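PDB 2O6W: repeat Five Residue (Rfr) protein or pentapeptide repeat protein from Cyanothece, which is of unknown function but folds as a pentapeptide-repeat beta helix, a compact stack of coils of about twenty residues. Local coordinates for residues Asn122-Ile127 / Gly140-Lys145; Ile82-Asn87 / Gly100-Gly105; Phe30-Arg35 / Phe48-Ala53; Lys54-Thr59 / Ser74-Glu79. All coordinates share one frame; numbering follows the deposited sequence.

Contact 1: residues Asn122-Ile127 / Gly140-Lys145; sequences NLRGAI and GIETDK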
loop_
_atom_site.group_PDB
_atom_site.type_symbol
_atom_site.label_atom_id
_atom_site.label_comp_id
_atom_site.label_asym_id
_atom_site.label_seq_id
_atom_site.Cartn_x
_atom_site.Cartn_y
_atom_site.Cartn_z
ATOM N N ASN A 122 8.373 9.666 -3.635
ATOM C CA ASN A 122 9.818 9.520 -3.490
ATOM C C ASN A 122 10.218 8.043 -3.534
ATOM O O ASN A 122 9.921 7.284 -2.610
ATOM C CB ASN A 122 10.292 10.135 -2.171
ATOM C CG ASN A 122 11.783 9.930 -1.935
ATOM O OD1 ASN A 122 12.535 9.664 -2.879
ATOM N ND2 ASN A 122 12.219 10.065 -0.684
ATOM N N LEU A 123 10.897 7.646 -4.608
ATOM C CA LEU A 123 11.337 6.268 -4.778
ATOM C C LEU A 123 12.846 6.087 -4.653
ATOM O O LEU A 123 13.403 5.132 -5.195
ATOM C CB LEU A 123 10.882 5.732 -6.134
ATOM C CG LEU A 123 9.421 5.299 -6.260
ATOM C CD1 LEU A 123 8.496 6.417 -5.824
ATOM C CD2 LEU A 123 9.151 4.916 -7.707
ATOM N N ARG A 124 13.504 6.995 -3.939
ATOM C CA ARG A 124 14.950 6.914 -3.749
ATOM C C ARG A 124 15.343 5.650 -3.004
ATOM O O ARG A 124 14.878 5.412 -1.892
ATOM C CB ARG A 124 15.467 8.115 -2.957
ATOM C CG ARG A 124 15.457 9.421 -3.706
ATOM C CD ARG A 124 16.102 10.520 -2.879
ATOM N NE ARG A 124 16.096 11.790 -3.595
ATOM C CZ ARG A 124 15.051 12.608 -3.667
ATOM N NH1 ARG A 124 13.916 12.300 -3.056
ATOM N NH2 ARG A 124 15.135 13.731 -4.369
ATOM N N GLY A 125 16.203 4.846 -3.618
ATOM C CA GLY A 125 16.656 3.625 -2.982
ATOM C C GLY A 125 15.619 2.525 -2.936
ATOM O O GLY A 125 15.903 1.418 -2.475
ATOM N N ALA A 126 14.414 2.814 -3.414
ATOM C CA ALA A 126 13.342 1.818 -3.408
ATOM C C ALA A 126 13.621 0.724 -4.423
ATOM O O ALA A 126 14.254 0.975 -5.445
ATOM C CB ALA A 126 12.022 2.483 -3.726
ATOM N N ILE A 127 13.169 -0.496 -4.151
ATOM C CA ILE A 127 13.400 -1.564 -5.112
ATOM C C ILE A 127 12.082 -1.935 -5.811
ATOM O O ILE A 127 11.120 -2.345 -5.165
ATOM C CB ILE A 127 14.116 -2.813 -4.431
ATOM C CG1 ILE A 127 13.198 -4.025 -4.384
ATOM C CG2 ILE A 127 14.631 -2.447 -3.041
ATOM C CD1 ILE A 127 13.318 -4.887 -5.605
ATOM N N GLY A 140 6.563 12.984 -11.963
ATOM C CA GLY A 140 7.237 13.650 -10.856
ATOM C C GLY A 140 7.926 12.826 -9.783
ATOM O O GLY A 140 8.371 13.387 -8.785
ATOM N N ILE A 141 8.027 11.513 -9.965
ATOM C CA ILE A 141 8.686 10.673 -8.962
ATOM C C ILE A 141 10.161 11.047 -8.833
ATOM O O ILE A 141 10.755 11.590 -9.759
ATOM C CB ILE A 141 8.600 9.169 -9.315
ATOM C CG1 ILE A 141 9.231 8.909 -10.684
ATOM C CG2 ILE A 141 7.161 8.714 -9.309
ATOM C CD1 ILE A 141 9.280 7.443 -11.064
ATOM N N GLU A 142 10.746 10.756 -7.680
ATOM C CA GLU A 142 12.148 11.051 -7.433
ATOM C C GLU A 142 12.901 9.727 -7.314
ATOM O O GLU A 142 12.414 8.781 -6.694
ATOM C CB GLU A 142 12.292 11.850 -6.136
ATOM C CG GLU A 142 11.426 13.103 -6.078
ATOM C CD GLU A 142 11.388 13.739 -4.687
ATOM O OE1 GLU A 142 12.458 14.141 -4.180
ATOM O OE2 GLU A 142 10.284 13.839 -4.101
ATOM N N THR A 143 14.081 9.653 -7.919
ATOM C CA THR A 143 14.879 8.435 -7.865
ATOM C C THR A 143 16.355 8.766 -7.684
ATOM O O THR A 143 16.730 9.930 -7.592
ATOM C CB THR A 143 14.713 7.595 -9.153
ATOM O OG1 THR A 143 15.054 8.392 -10.292
ATOM C CG2 THR A 143 13.280 7.105 -9.290
ATOM N N ASP A 144 17.188 7.737 -7.620
ATOM C CA ASP A 144 18.619 7.936 -7.467
ATOM C C ASP A 144 19.349 6.686 -7.926
ATOM O O ASP A 144 18.722 5.734 -8.397
ATOM C CB ASP A 144 18.966 8.257 -6.012
ATOM C CG ASP A 144 18.579 7.144 -5.053
ATOM O OD1 ASP A 144 18.104 6.081 -5.515
ATOM O OD2 ASP A 144 18.756 7.332 -3.828
ATOM N N LYS A 145 20.668 6.677 -7.792
ATOM C CA LYS A 145 21.447 5.519 -8.223
ATOM C C LYS A 145 21.080 4.257 -7.441
ATOM O O LYS A 145 21.321 3.144 -7.902
ATOM C CB LYS A 145 22.944 5.808 -8.070
ATOM C CG LYS A 145 23.391 6.059 -6.642
ATOM C CD LYS A 145 24.904 6.185 -6.542
ATOM C CE LYS A 145 25.344 6.399 -5.098
ATOM N NZ LYS A 145 26.820 6.545 -4.964
#
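Arg-124 and Glu-142 approach with their side chains crossing obliquely, and the guanidinium and carboxylate planes stand almost perpendicular, 87° apart. Arg-124 NH1 (2.6 Å) and Arg-124 NH2 (2.7 Å) both bond end-on, as a salt bridge, to one oxygen, Glu-142 OE1, near the guanidinium plane. The two donors meet the carboxylate differently, because NH2 meets the anti lone pair whereas NH1 comes from well above the plane. Glu-142 CB covers one face of the guanidinium. Arg-124 CG is anti to the carbonyl carbon (chi1 -71°), and past the extended chain the bend at chi4 turns CZ toward Glu-142 OE1. Asn-122 OD1 accepts from Arg-124 N at 3.0 Å, forming an Asx turn, and takes a weak bond from Arg-124 NH1 as well.

Asp-144 crosses Arg-124 at about a right angle. Its OD2 rests 3.5 Å from Arg-124 CB, while Asp-144 OD1 receives Gly-125 N at 3.0 Å on its syn side, tilted out of the carboxylate plane. This fastens the type II turn from Leu-123 to Ala-126, whose third position, Gly-125, has positive phi. The backbones are joined where Leu-123 N donates to Glu-142 O at 2.8 Å, and Leu-123 CD2 touches Ile-141 CD1 at 4.2 Å.

Asn-122 and Glu-142 form a single beta bridge twenty residues apart, about the length of one coil in a beta helix of this family. Neither segment is a regular helix or strand. The preceding coil adjoins 122-127: Asn-122 is hydrogen-bonded through its backbone to Ala-101 and Leu-103, and through ND2 to Gln-104 OE1.

Contact 2: residues Ile82-Asn87 / Gly100-Gly105; sequences ILVETN and GANLQG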
loop_
_atom_site.group_PDB
_atom_site.type_symbol
_atom_site.label_atom_id
_atom_site.label_comp_id
_atom_site.label_asym_id
_atom_site.label_seq_id
_atom_site.Cartn_x
_atom_site.Cartn_y
_atom_site.Cartn_z
ATOM N N ILE A 82 3.978 8.004 4.837
ATOM C CA ILE A 82 5.401 7.749 5.029
ATOM C C ILE A 82 5.590 6.235 5.030
ATOM O O ILE A 82 5.061 5.536 5.896
ATOM C CB ILE A 82 5.891 8.348 6.377
ATOM C CG1 ILE A 82 5.616 9.858 6.387
ATOM C CG2 ILE A 82 7.375 8.060 6.582
ATOM C CD1 ILE A 82 5.855 10.524 7.712
ATOM N N LEU A 83 6.343 5.737 4.052
ATOM C CA LEU A 83 6.583 4.307 3.914
ATOM C C LEU A 83 8.069 4.010 3.724
ATOM O O LEU A 83 8.452 3.252 2.834
ATOM C CB LEU A 83 5.788 3.773 2.716
ATOM C CG LEU A 83 4.303 4.142 2.705
ATOM C CD1 LEU A 83 3.675 3.805 1.374
ATOM C CD2 LEU A 83 3.598 3.408 3.825
ATOM N N VAL A 84 8.902 4.603 4.570
ATOM C CA VAL A 84 10.343 4.413 4.487
ATOM C C VAL A 84 10.775 3.002 4.879
ATOM O O VAL A 84 10.518 2.557 5.994
ATOM C CB VAL A 84 11.076 5.442 5.387
ATOM C CG1 VAL A 84 12.565 5.134 5.445
ATOM C CG2 VAL A 84 10.847 6.845 4.845
ATOM N N GLU A 85 11.436 2.310 3.957
ATOM C CA GLU A 85 11.914 0.954 4.198
ATOM C C GLU A 85 10.788 -0.015 4.536
ATOM O O GLU A 85 10.998 -0.998 5.244
ATOM C CB GLU A 85 12.942 0.950 5.330
ATOM C CG GLU A 85 14.285 1.541 4.947
ATOM C CD GLU A 85 15.144 1.879 6.158
ATOM O OE1 GLU A 85 15.414 0.975 6.982
ATOM O OE2 GLU A 85 15.550 3.057 6.287
ATOM N N THR A 86 9.595 0.260 4.026
ATOM C CA THR A 86 8.442 -0.593 4.278
ATOM C C THR A 86 8.496 -1.817 3.372
ATOM O O THR A 86 8.947 -1.726 2.228
ATOM C CB THR A 86 7.127 0.172 3.994
ATOM O OG1 THR A 86 7.031 1.302 4.869
ATOM C CG2 THR A 86 5.915 -0.732 4.191
ATOM N N ASN A 87 8.049 -2.964 3.873
ATOM C CA ASN A 87 8.042 -4.163 3.042
ATOM C C ASN A 87 6.705 -4.279 2.311
ATOM O O ASN A 87 5.718 -4.740 2.883
ATOM C CB ASN A 87 8.272 -5.428 3.877
ATOM C CG ASN A 87 8.336 -6.692 3.016
ATOM O OD1 ASN A 87 8.403 -6.618 1.788
ATOM N ND2 ASN A 87 8.326 -7.851 3.659
ATOM N N GLY A 100 2.501 11.830 -3.544
ATOM C CA GLY A 100 3.380 12.423 -2.558
ATOM C C GLY A 100 3.894 11.482 -1.487
ATOM O O GLY A 100 4.493 11.932 -0.508
ATOM N N ALA A 101 3.676 10.183 -1.658
ATOM C CA ALA A 101 4.137 9.211 -0.672
ATOM C C ALA A 101 5.657 9.152 -0.601
ATOM O O ALA A 101 6.345 9.369 -1.590
ATOM C CB ALA A 101 3.586 7.825 -0.993
ATOM N N ASN A 102 6.178 8.862 0.579
ATOM C CA ASN A 102 7.614 8.754 0.749
ATOM C C ASN A 102 7.953 7.265 0.843
ATOM O O ASN A 102 7.784 6.650 1.899
ATOM C CB ASN A 102 8.048 9.486 2.019
ATOM C CG ASN A 102 9.545 9.420 2.244
ATOM O OD1 ASN A 102 10.289 8.971 1.375
ATOM N ND2 ASN A 102 9.995 9.871 3.412
ATOM N N LEU A 103 8.418 6.690 -0.265
ATOM C CA LEU A 103 8.758 5.269 -0.320
ATOM C C LEU A 103 10.267 5.008 -0.338
ATOM O O LEU A 103 10.724 3.998 -0.871
ATOM C CB LEU A 103 8.114 4.637 -1.556
ATOM C CG LEU A 103 6.584 4.604 -1.577
ATOM C CD1 LEU A 103 6.078 4.760 -3.000
ATOM C CD2 LEU A 103 6.100 3.303 -0.973
ATOM N N GLN A 104 11.033 5.908 0.268
ATOM C CA GLN A 104 12.481 5.773 0.301
ATOM C C GLN A 104 12.963 4.452 0.883
ATOM O O GLN A 104 12.662 4.109 2.026
ATOM C CB GLN A 104 13.091 6.932 1.074
ATOM C CG GLN A 104 14.601 6.983 1.012
ATOM C CD GLN A 104 15.140 8.277 1.586
ATOM O OE1 GLN A 104 14.944 9.360 1.010
ATOM N NE2 GLN A 104 15.807 8.182 2.737
ATOM N N GLY A 105 13.716 3.716 0.072
ATOM C CA GLY A 105 14.249 2.436 0.491
ATOM C C GLY A 105 13.185 1.364 0.634
ATOM O O GLY A 105 13.457 0.287 1.159
#
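The carboxamide of Asn-102 is met by a methyl group of Val-84, which comes from above the amide plane and toward its nitrogen end: Val-84 CG2 is 3.5 Å from Asn-102 ND2 but 4.1 Å from Asn-102 OD1. The oxygen of the same amide takes a weak bond from Gln-104 N and another weak one from Asn-122 ND2 of the following coil. A chi1 of -179° puts Asn-102 CG anti to the backbone N, beside the carbonyl carbon.

The setting is the pentapeptide-repeat beta helix, in which equivalent positions of successive coils lie twenty residues apart. The evidence is the register: Ile-82 with Asn-102, Leu-83 with Leu-103, Val-84 with Gln-104, Glu-85 with Gly-105, the two paths diverging by only 4°. Two backbone bonds join them, Leu-83 N to Asn-102 O at 2.7 Å and Glu-85 N to Gln-104 O at 2.9 Å.

Leu-83 and Leu-103, both buried, lie side by side and point the same way, with Leu-83 CD1 3.4 Å from Leu-103 CD2, a tight contact. Such stacked leucines make the interior ladder of this fold. Leu-83 also begins a type II turn ending at Thr-86. At Gly-105 the chain has positive phi, and a CB there would press against Glu-85 CG. Beside it, Glu-85 CA points its hydrogen almost straight at Gly-105 O, 3.5 Å away with 169° at the hydrogen.

Contact 3: residues Phe30-Arg35 / Phe48-Ala53; sequences FGLKYR and FGMDKA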
loop_
_atom_site.group_PDB
_atom_site.type_symbol
_atom_site.label_atom_id
_atom_site.label_comp_id
_atom_site.label_asym_id
_atom_site.label_seq_id
_atom_site.Cartn_x
_atom_site.Cartn_y
_atom_site.Cartn_z
ATOM N N PHE A 30 -6.704 -5.174 2.906
ATOM C CA PHE A 30 -7.132 -3.794 3.081
ATOM C C PHE A 30 -7.528 -3.239 1.719
ATOM O O PHE A 30 -7.421 -2.039 1.489
ATOM C CB PHE A 30 -5.989 -2.935 3.629
ATOM C CG PHE A 30 -5.499 -3.346 4.983
ATOM C CD1 PHE A 30 -4.159 -3.667 5.178
ATOM C CD2 PHE A 30 -6.366 -3.397 6.067
ATOM C CE1 PHE A 30 -3.686 -4.031 6.438
ATOM C CE2 PHE A 30 -5.905 -3.760 7.333
ATOM C CZ PHE A 30 -4.562 -4.080 7.517
ATOM N N GLY A 31 -7.968 -4.106 0.813
ATOM C CA GLY A 31 -8.338 -3.647 -0.514
ATOM C C GLY A 31 -9.820 -3.693 -0.841
ATOM O O GLY A 31 -10.642 -4.061 -0.000
ATOM N N LEU A 32 -10.153 -3.315 -2.073
ATOM C CA LEU A 32 -11.535 -3.304 -2.551
ATOM C C LEU A 32 -11.824 -4.388 -3.582
ATOM O O LEU A 32 -12.815 -4.305 -4.296
ATOM C CB LEU A 32 -11.870 -1.948 -3.174
ATOM C CG LEU A 32 -12.233 -0.812 -2.228
ATOM C CD1 LEU A 32 -12.458 0.461 -3.032
ATOM C CD2 LEU A 32 -13.490 -1.179 -1.442
ATOM N N LYS A 33 -10.973 -5.400 -3.669
ATOM C CA LYS A 33 -11.197 -6.449 -4.648
ATOM C C LYS A 33 -11.986 -7.632 -4.120
ATOM O O LYS A 33 -12.887 -8.126 -4.787
ATOM C CB LYS A 33 -9.871 -6.948 -5.216
ATOM C CG LYS A 33 -9.225 -5.997 -6.200
ATOM C CD LYS A 33 -8.008 -6.631 -6.840
ATOM C CE LYS A 33 -7.462 -5.764 -7.965
ATOM N NZ LYS A 33 -6.332 -6.431 -8.666
ATOM N N TYR A 34 -11.656 -8.089 -2.921
ATOM C CA TYR A 34 -12.348 -9.233 -2.371
ATOM C C TYR A 34 -12.775 -9.021 -0.937
ATOM O O TYR A 34 -12.480 -7.995 -0.326
ATOM C CB TYR A 34 -11.450 -10.471 -2.425
ATOM C CG TYR A 34 -10.755 -10.704 -3.742
ATOM C CD1 TYR A 34 -9.456 -10.229 -3.966
ATOM C CD2 TYR A 34 -11.379 -11.434 -4.756
ATOM C CE1 TYR A 34 -8.795 -10.489 -5.169
ATOM C CE2 TYR A 34 -10.731 -11.694 -5.958
ATOM C CZ TYR A 34 -9.442 -11.225 -6.161
ATOM O OH TYR A 34 -8.808 -11.506 -7.355
ATOM N N ARG A 35 -13.469 -10.020 -0.409
ATOM C CA ARG A 35 -13.925 -10.012 0.967
ATOM C C ARG A 35 -14.093 -11.472 1.384
ATOM O O ARG A 35 -14.471 -12.318 0.569
ATOM C CB ARG A 35 -15.249 -9.248 1.098
ATOM C CG ARG A 35 -16.429 -9.888 0.398
ATOM C CD ARG A 35 -17.690 -9.038 0.531
ATOM N NE ARG A 35 -18.843 -9.702 -0.079
ATOM C CZ ARG A 35 -19.462 -10.758 0.444
ATOM N NH1 ARG A 35 -19.049 -11.274 1.595
ATOM N NH2 ARG A 35 -20.488 -11.310 -0.192
ATOM N N PHE A 48 -17.679 -10.490 -5.281
ATOM C CA PHE A 48 -19.078 -10.086 -5.220
ATOM C C PHE A 48 -19.439 -9.517 -3.852
ATOM O O PHE A 48 -19.046 -10.059 -2.818
ATOM C CB PHE A 48 -19.980 -11.280 -5.547
ATOM C CG PHE A 48 -19.620 -11.969 -6.833
ATOM C CD1 PHE A 48 -19.592 -11.261 -8.033
ATOM C CD2 PHE A 48 -19.286 -13.320 -6.843
ATOM C CE1 PHE A 48 -19.230 -11.887 -9.226
ATOM C CE2 PHE A 48 -18.922 -13.959 -8.029
ATOM C CZ PHE A 48 -18.894 -13.240 -9.224
ATOM N N GLY A 49 -20.190 -8.418 -3.860
ATOM C CA GLY A 49 -20.589 -7.779 -2.618
ATOM C C GLY A 49 -19.680 -6.611 -2.285
ATOM O O GLY A 49 -19.789 -6.011 -1.214
HETATM N N MSE A 50 -18.778 -6.290 -3.210
HETATM C CA MSE A 50 -17.833 -5.193 -3.027
HETATM C C MSE A 50 -18.245 -3.963 -3.835
HETATM O O MSE A 50 -17.566 -2.933 -3.811
HETATM C CB MSE A 50 -16.424 -5.633 -3.444
HETATM C CG MSE A 50 -15.802 -6.705 -2.557
HETATM SE SE MSE A 50 -15.605 -6.144 -0.709
HETATM C CE MSE A 50 -14.154 -4.884 -0.921
ATOM N N ASP A 51 -19.363 -4.079 -4.548
ATOM C CA ASP A 51 -19.875 -2.987 -5.368
ATOM C C ASP A 51 -20.056 -1.711 -4.543
ATOM O O ASP A 51 -19.853 -0.602 -5.045
ATOM C CB ASP A 51 -21.208 -3.395 -6.010
ATOM C CG ASP A 51 -22.274 -3.747 -4.981
ATOM O OD1 ASP A 51 -22.101 -4.751 -4.251
ATOM O OD2 ASP A 51 -23.287 -3.014 -4.903
ATOM N N LYS A 52 -20.437 -1.871 -3.277
ATOM C CA LYS A 52 -20.634 -0.731 -2.381
ATOM C C LYS A 52 -19.719 -0.836 -1.156
ATOM O O LYS A 52 -20.165 -1.183 -0.060
ATOM C CB LYS A 52 -22.099 -0.659 -1.927
ATOM C CG LYS A 52 -22.484 0.615 -1.167
ATOM C CD LYS A 52 -22.683 1.825 -2.091
ATOM C CE LYS A 52 -21.418 2.673 -2.270
ATOM N NZ LYS A 52 -20.333 2.045 -3.091
ATOM N N ALA A 53 -18.436 -0.537 -1.355
ATOM C CA ALA A 53 -17.445 -0.586 -0.283
ATOM C C ALA A 53 -16.473 0.574 -0.450
ATOM O O ALA A 53 -16.130 0.940 -1.573
ATOM C CB ALA A 53 -16.689 -1.908 -0.322
#
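Met-50, present as selenomethionine, pushes its terminal methyl against the backbone of Leu-32, with Met-50 CE 3.5 Å from Leu-32 CA. The chain is bent at chi2 (-60°) and again at chi3, which brings CE against the leucine, 3.8 Å from Leu-32 CD2. That same branch reaches the far end of 48-53, where Leu-32 CD2 meets Ala-53 CB at 3.5 Å. On the other flank Arg-35 and Met-50 slide past each other in opposite directions, and Arg-35 CB lies 3.6 Å from the selenium.

Beyond the selenium, Arg-35 NE donates to Phe-48 O at 2.8 Å. The donor lies on a lone pair in the carbonyl plane, although the oxygen is tilted 31° out of the guanidinium plane. Gly-49 leaves room for this, since a CB there would clash with NE. An alanine in place of Arg-35 would probably leave Phe-48 O without this donor and uncover the side of the selenium along which CG and CD now pass.

Further out, Asn-29 bonds to the backbone of 30-35 at two points, accepting from Gly-31 N and donating to Tyr-34 O, while Lys-33 NZ makes salt bridges to Glu-94 and Asp-92. The closest CA atoms, Leu-32 and Met-50, are 6.6 Å apart without a beta bridge. This is typical of an irregular surface loop, closed by side chains rather than by the ladder of a beta-helix coil.

Contact 4: residues Lys54-Thr59 / Ser74-Glu79; sequences KPVDLT and SSIILE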
loop_
_atom_site.group_PDB
_atom_site.type_symbol
_atom_site.label_atom_id
_atom_site.label_comp_id
_atom_site.label_asym_id
_atom_site.label_seq_id
_atom_site.Cartn_x
_atom_site.Cartn_y
_atom_site.Cartn_z
ATOM N N LYS A 54 -16.038 1.158 0.662
ATOM C CA LYS A 54 -15.109 2.281 0.604
ATOM C C LYS A 54 -13.661 1.833 0.731
ATOM O O LYS A 54 -13.355 0.845 1.400
ATOM C CB LYS A 54 -15.414 3.302 1.712
ATOM C CG LYS A 54 -15.375 2.726 3.125
ATOM C CD LYS A 54 -15.195 3.810 4.192
ATOM C CE LYS A 54 -13.791 4.424 4.133
ATOM N NZ LYS A 54 -13.544 5.478 5.172
ATOM N N PRO A 55 -12.747 2.557 0.076
ATOM C CA PRO A 55 -11.322 2.227 0.130
ATOM C C PRO A 55 -10.720 2.633 1.480
ATOM O O PRO A 55 -11.109 3.646 2.058
ATOM C CB PRO A 55 -10.744 3.024 -1.038
ATOM C CG PRO A 55 -11.618 4.228 -1.076
ATOM C CD PRO A 55 -12.998 3.656 -0.872
ATOM N N VAL A 56 -9.787 1.830 1.982
ATOM C CA VAL A 56 -9.150 2.126 3.256
ATOM C C VAL A 56 -8.366 3.430 3.129
ATOM O O VAL A 56 -7.625 3.628 2.168
ATOM C CB VAL A 56 -8.218 0.975 3.675
ATOM C CG1 VAL A 56 -7.487 1.324 4.958
ATOM C CG2 VAL A 56 -9.034 -0.301 3.860
ATOM N N ASP A 57 -8.542 4.321 4.096
ATOM C CA ASP A 57 -7.871 5.613 4.062
ATOM C C ASP A 57 -6.694 5.687 5.041
ATOM O O ASP A 57 -6.879 5.701 6.263
ATOM C CB ASP A 57 -8.875 6.724 4.374
ATOM C CG ASP A 57 -8.395 8.080 3.924
ATOM O OD1 ASP A 57 -7.180 8.354 4.041
ATOM O OD2 ASP A 57 -9.235 8.893 3.463
ATOM N N LEU A 58 -5.487 5.745 4.490
ATOM C CA LEU A 58 -4.276 5.816 5.296
ATOM C C LEU A 58 -3.460 7.068 4.975
ATOM O O LEU A 58 -2.226 7.046 4.984
ATOM C CB LEU A 58 -3.434 4.549 5.083
ATOM C CG LEU A 58 -4.004 3.249 5.679
ATOM C CD1 LEU A 58 -3.230 2.042 5.164
ATOM C CD2 LEU A 58 -3.932 3.313 7.202
ATOM N N THR A 59 -4.173 8.157 4.700
ATOM C CA THR A 59 -3.569 9.445 4.385
ATOM C C THR A 59 -2.670 9.880 5.525
ATOM O O THR A 59 -3.053 9.788 6.695
ATOM C CB THR A 59 -4.644 10.547 4.204
ATOM O OG1 THR A 59 -5.468 10.235 3.076
ATOM C CG2 THR A 59 -3.989 11.916 4.008
ATOM N N SER A 74 -5.418 -2.939 -2.688
ATOM C CA SER A 74 -6.070 -2.388 -3.868
ATOM C C SER A 74 -6.944 -1.167 -3.572
ATOM O O SER A 74 -7.756 -1.177 -2.652
ATOM C CB SER A 74 -6.885 -3.477 -4.595
ATOM O OG SER A 74 -7.778 -4.151 -3.728
ATOM N N SER A 75 -6.741 -0.109 -4.357
ATOM C CA SER A 75 -7.496 1.137 -4.227
ATOM C C SER A 75 -7.283 1.850 -2.895
ATOM O O SER A 75 -8.046 2.748 -2.534
ATOM C CB SER A 75 -8.989 0.871 -4.425
ATOM O OG SER A 75 -9.233 0.329 -5.715
ATOM N N ILE A 76 -6.244 1.465 -2.172
ATOM C CA ILE A 76 -5.963 2.082 -0.886
ATOM C C ILE A 76 -5.508 3.529 -1.051
ATOM O O ILE A 76 -4.945 3.902 -2.086
ATOM C CB ILE A 76 -4.870 1.305 -0.134
ATOM C CG1 ILE A 76 -4.980 1.573 1.366
ATOM C CG2 ILE A 76 -3.502 1.727 -0.637
ATOM C CD1 ILE A 76 -4.243 0.562 2.204
ATOM N N ILE A 77 -5.746 4.336 -0.022
ATOM C CA ILE A 77 -5.359 5.744 -0.045
ATOM C C ILE A 77 -4.157 5.990 0.874
ATOM O O ILE A 77 -4.280 6.009 2.099
ATOM C CB ILE A 77 -6.548 6.640 0.379
ATOM C CG1 ILE A 77 -7.740 6.374 -0.549
ATOM C CG2 ILE A 77 -6.169 8.111 0.283
ATOM C CD1 ILE A 77 -8.980 7.150 -0.190
ATOM N N LEU A 78 -2.991 6.159 0.256
ATOM C CA LEU A 78 -1.752 6.397 0.981
ATOM C C LEU A 78 -1.164 7.748 0.590
ATOM O O LEU A 78 0.056 7.914 0.508
ATOM C CB LEU A 78 -0.741 5.283 0.684
ATOM C CG LEU A 78 -1.005 3.935 1.359
ATOM C CD1 LEU A 78 -0.065 2.880 0.802
ATOM C CD2 LEU A 78 -0.809 4.073 2.862
ATOM N N GLU A 79 -2.034 8.716 0.341
ATOM C CA GLU A 79 -1.579 10.043 -0.043
ATOM C C GLU A 79 -0.751 10.658 1.083
ATOM O O GLU A 79 -1.143 10.615 2.244
ATOM C CB GLU A 79 -2.783 10.927 -0.375
ATOM C CG GLU A 79 -2.418 12.300 -0.909
ATOM C CD GLU A 79 -3.604 13.019 -1.533
ATOM O OE1 GLU A 79 -3.425 14.173 -1.990
ATOM O OE2 GLU A 79 -4.716 12.435 -1.574
HETATM O O HOH W 1 -8.878 -0.092 0.355
HETATM O O HOH W 2 -6.096 12.028 1.121
#
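Ile-77 is the bump of this contact, and the hollow that receives it is lined by Pro-55, Asp-57 and Thr-59. Its CD1 arm lies 4.0 Å from Pro-55 CG, while the other branch, Ile-77 CG2, lies 3.6 Å from Thr-59 OG1 and 3.9 Å from Asp-57 OD1. On the buried side Ile-76 fills the dip between Val-56 and Leu-58: its chain runs past Val-56 CB, and Ile-76 CD1 reaches Leu-58 CD1 at 3.5 Å. Leu-58 and Leu-78 lie side by side, pointing the same way, with Leu-58 CB 3.5 Å from Leu-78 CD2. The backbones interlock through Ile-77, whose N donates to Val-56 O at 3.0 Å and whose O accepts from Leu-58 N at 2.7 Å.

Asp-57 OD1 accepts from Thr-59 N in an Asx turn and, on its syn lone pair, from Thr-59 OG1 at 2.7 Å. An alanine at Asp-57 would probably leave both Thr-59 donors without this acceptor, the hydroxyl freer to turn away from Ile-77. A water donates to Thr-59 OG1 and Glu-79 OE2. The chemistry thus divides: an aliphatic interior between successive beta-helix coils, and an outer face whose polar groups are tied by the turn and by water.

Along the chain the contacts run in the order 3, 4, 2, 1. Contacts 1 and 2, centres 10 Å apart, share a coil boundary: Arg-124 O lies 2.8 Å from Gly-105 N, a probable hydrogen bond. Contact 2 packs on contact 4, Leu-83 CD1 being 3.9 Å from Leu-78 CD1, which carries the leucine interior onward. Contact 3, centred 13 Å from contact 4, touches it through a weak hydrogen bond, Leu-32 N to Ser-74 OG at 3.0 Å. Contacts 1 and 3 stand on opposite sides of the chain's centre, about 31 Å between centres. The bound arsenic lies about 4 Å from the Thr-143 side chain of contact 1 and about 11 Å from that of Gln-104 in contact 2.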